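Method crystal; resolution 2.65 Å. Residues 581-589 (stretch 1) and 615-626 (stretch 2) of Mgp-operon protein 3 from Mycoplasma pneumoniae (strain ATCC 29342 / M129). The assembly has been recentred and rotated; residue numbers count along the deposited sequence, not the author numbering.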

# COMPACT_ATOMS: atom_id res chain seq x y z
N THR A 581 -6.31 -5.34 -17.22
CA THR A 581 -7.51 -6.13 -16.94
C THR A 581 -8.78 -5.29 -16.97
O THR A 581 -9.78 -5.65 -16.33
CB THR A 581 -7.37 -6.88 -15.62
OG1 THR A 581 -7.19 -5.95 -14.56
CG2 THR A 581 -6.27 -7.92 -15.65
N THR A 582 -8.76 -4.17 -17.71
CA THR A 582 -9.90 -3.27 -17.83
C THR A 582 -11.05 -3.96 -18.56
O THR A 582 -10.82 -4.60 -19.58
CB THR A 582 -9.45 -1.95 -18.49
OG1 THR A 582 -8.37 -1.42 -17.72
CG2 THR A 582 -10.57 -0.93 -18.60
N ALA A 583 -12.27 -3.83 -18.02
CA ALA A 583 -13.50 -4.38 -18.58
C ALA A 583 -13.68 -3.87 -20.01
O ALA A 583 -13.41 -2.71 -20.28
CB ALA A 583 -14.68 -3.95 -17.73
N GLY A 584 -14.13 -4.76 -20.89
CA GLY A 584 -14.36 -4.46 -22.30
C GLY A 584 -15.35 -3.34 -22.56
O GLY A 584 -16.18 -3.03 -21.70
N LEU A 585 -15.27 -2.72 -23.75
CA LEU A 585 -16.16 -1.63 -24.15
C LEU A 585 -17.62 -2.08 -24.24
O LEU A 585 -18.53 -1.30 -23.98
CB LEU A 585 -15.71 -1.02 -25.49
CG LEU A 585 -14.47 -0.14 -25.45
CD1 LEU A 585 -13.95 0.13 -26.85
CD2 LEU A 585 -14.73 1.18 -24.75
N ASP A 586 -17.81 -3.35 -24.57
CA ASP A 586 -19.09 -4.04 -24.74
C ASP A 586 -19.61 -4.70 -23.44
O ASP A 586 -20.53 -5.52 -23.52
CB ASP A 586 -18.95 -5.10 -25.85
CG ASP A 586 -17.95 -6.20 -25.53
OD1 ASP A 586 -16.84 -5.88 -25.04
OD2 ASP A 586 -18.28 -7.38 -25.77
N SER A 587 -19.06 -4.33 -22.27
CA SER A 587 -19.51 -4.89 -21.00
C SER A 587 -20.96 -4.52 -20.73
O SER A 587 -21.40 -3.43 -21.13
CB SER A 587 -18.66 -4.37 -19.85
OG SER A 587 -17.31 -4.76 -19.97
N ASP A 588 -21.69 -5.41 -20.05
CA ASP A 588 -23.07 -5.15 -19.65
C ASP A 588 -23.09 -4.12 -18.52
O ASP A 588 -22.08 -3.94 -17.83
CB ASP A 588 -23.79 -6.45 -19.25
CG ASP A 588 -24.05 -7.39 -20.41
OD1 ASP A 588 -24.60 -6.93 -21.45
OD2 ASP A 588 -23.72 -8.59 -20.29
N GLY A 589 -24.22 -3.43 -18.38
CA GLY A 589 -24.40 -2.37 -17.40
C GLY A 589 -24.44 -2.83 -15.95
O GLY A 589 -24.78 -3.97 -15.66
N PHE A 615 -9.88 6.20 -31.58
CA PHE A 615 -9.18 5.16 -30.84
C PHE A 615 -9.77 4.89 -29.46
O PHE A 615 -10.61 5.65 -28.99
CB PHE A 615 -7.66 5.45 -30.77
CG PHE A 615 -7.25 6.80 -30.24
CD1 PHE A 615 -7.24 7.07 -28.88
CD2 PHE A 615 -6.81 7.79 -31.11
CE1 PHE A 615 -6.85 8.32 -28.39
CE2 PHE A 615 -6.41 9.05 -30.63
CZ PHE A 615 -6.43 9.30 -29.27
N ALA A 616 -9.34 3.79 -28.84
CA ALA A 616 -9.68 3.33 -27.50
C ALA A 616 -8.57 2.38 -27.07
O ALA A 616 -7.97 1.69 -27.92
CB ALA A 616 -11.02 2.60 -27.50
N TYR A 617 -8.25 2.36 -25.77
CA TYR A 617 -7.20 1.49 -25.26
C TYR A 617 -7.75 0.18 -24.66
O TYR A 617 -7.00 -0.62 -24.12
CB TYR A 617 -6.27 2.25 -24.30
CG TYR A 617 -5.30 3.15 -25.03
CD1 TYR A 617 -4.12 2.65 -25.58
CD2 TYR A 617 -5.55 4.51 -25.16
CE1 TYR A 617 -3.22 3.48 -26.25
CE2 TYR A 617 -4.65 5.35 -25.83
CZ TYR A 617 -3.49 4.83 -26.37
OH TYR A 617 -2.60 5.65 -27.03
N VAL A 618 -9.07 -0.05 -24.82
CA VAL A 618 -9.79 -1.24 -24.33
C VAL A 618 -10.38 -2.03 -25.49
O VAL A 618 -10.67 -1.46 -26.55
CB VAL A 618 -10.89 -0.92 -23.29
CG1 VAL A 618 -10.93 -1.98 -22.20
CG2 VAL A 618 -10.75 0.47 -22.68
N THR A 619 -10.60 -3.33 -25.27
CA THR A 619 -11.17 -4.24 -26.27
C THR A 619 -12.63 -3.92 -26.60
O THR A 619 -13.42 -3.68 -25.69
CB THR A 619 -10.96 -5.71 -25.85
OG1 THR A 619 -11.49 -6.56 -26.87
CG2 THR A 619 -11.59 -6.06 -24.50
N PRO A 620 -13.01 -3.93 -27.89
CA PRO A 620 -14.41 -3.68 -28.24
C PRO A 620 -15.30 -4.92 -28.08
O PRO A 620 -16.52 -4.79 -28.11
CB PRO A 620 -14.35 -3.18 -29.69
CG PRO A 620 -12.89 -3.35 -30.13
CD PRO A 620 -12.20 -4.19 -29.10
N VAL A 621 -14.69 -6.11 -27.92
CA VAL A 621 -15.39 -7.38 -27.69
C VAL A 621 -14.80 -8.13 -26.48
O VAL A 621 -13.58 -8.21 -26.33
CB VAL A 621 -15.55 -8.30 -28.93
CG1 VAL A 621 -16.57 -7.73 -29.92
CG2 VAL A 621 -14.22 -8.56 -29.61
N SER A 622 -15.68 -8.64 -25.61
CA SER A 622 -15.33 -9.38 -24.39
C SER A 622 -16.49 -10.29 -23.96
O SER A 622 -17.60 -10.17 -24.47
CB SER A 622 -14.98 -8.40 -23.26
OG SER A 622 -16.08 -7.56 -22.94
N GLY A 623 -16.21 -11.18 -23.02
CA GLY A 623 -17.19 -12.09 -22.44
C GLY A 623 -17.78 -13.06 -23.42
O GLY A 623 -17.04 -13.82 -24.05
N MET A 624 -19.10 -13.03 -23.55
CA MET A 624 -19.86 -13.90 -24.45
C MET A 624 -20.42 -13.13 -25.64
O MET A 624 -21.46 -13.51 -26.20
CB MET A 624 -20.96 -14.66 -23.68
CG MET A 624 -20.41 -15.66 -22.69
SD MET A 624 -19.61 -17.06 -23.50
CE MET A 624 -18.79 -17.82 -22.09
N LYS A 625 -19.71 -12.07 -26.06
CA LYS A 625 -20.11 -11.22 -27.18
C LYS A 625 -19.18 -11.34 -28.41
O LYS A 625 -19.17 -10.46 -29.28
CB LYS A 625 -20.27 -9.77 -26.72
CG LYS A 625 -21.45 -9.55 -25.78
CD LYS A 625 -21.52 -8.11 -25.31
CE LYS A 625 -22.82 -7.77 -24.61
NZ LYS A 625 -22.92 -8.44 -23.29
N GLY A 626 -18.45 -12.46 -28.49
CA GLY A 626 -17.52 -12.76 -29.57
C GLY A 626 -18.12 -13.52 -30.72
O GLY A 626 -19.26 -14.01 -30.63

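The contact between residues 581-589 and 615-626 buries 559 Å² in all and joins two segments made largely of loop and turn. Asp586 and Leu585, neighbours in the type I turn from Gly584 to Ser587, carry most of the first segment's share, and both direct their CA-to-CB bonds toward the other stretch.

Asp586 has the larger covered area and binds Ser622 through both carboxylate oxygens. With chi1 in the p well, Asp586 OD1 accepts a hydrogen bond from Ser622 OG at 2.8 Å, while Asp586 OD2 accepts one from the backbone, Ser622 N, at 2.9 Å. The serine thus offers the carboxylate two donors, one from its side chain and one from its main chain. The same carboxylate also packs against Lys625, where Asp586 OD2 lies 3.3 Å from Lys625 CB.

Leu585 combines a polar backbone contact with an apolar side-chain one. Its amide makes a nearly linear hydrogen bond, Leu585 N to Thr619 O, at 2.8 Å and 173°, fixing the turn against the loop. The side chain meets a small apolar surface: Leu585 CD1 approaches Ala616 CB at 3.9 Å and Pro620 CB at 4.4 Å, and Leu585 CG lies 4.3 Å from Val618 CB. Val618 CG1 also meets the residues before the turn, 3.8 Å from Thr582 CG2 and 3.2 Å from the backbone carbonyl Ala583 O.

The turn is braced internally by Ser587, as Ser587 OG donates to Gly584 O at 2.7 Å. Gly584 lies close to Ser622, with Gly584 CA 3.6 Å from Ser622 OG; a CB modelled on this glycine would clash with Ser622 OG, at 2.2 Å. The Lys625 side chain, with chi2 and chi3 t and a turn at chi4 (p), reaches the exposed Asp588, forming a salt bridge between Lys625 NZ and Asp588 OD1 at 2.9 Å, although its hydrogen bond is weak.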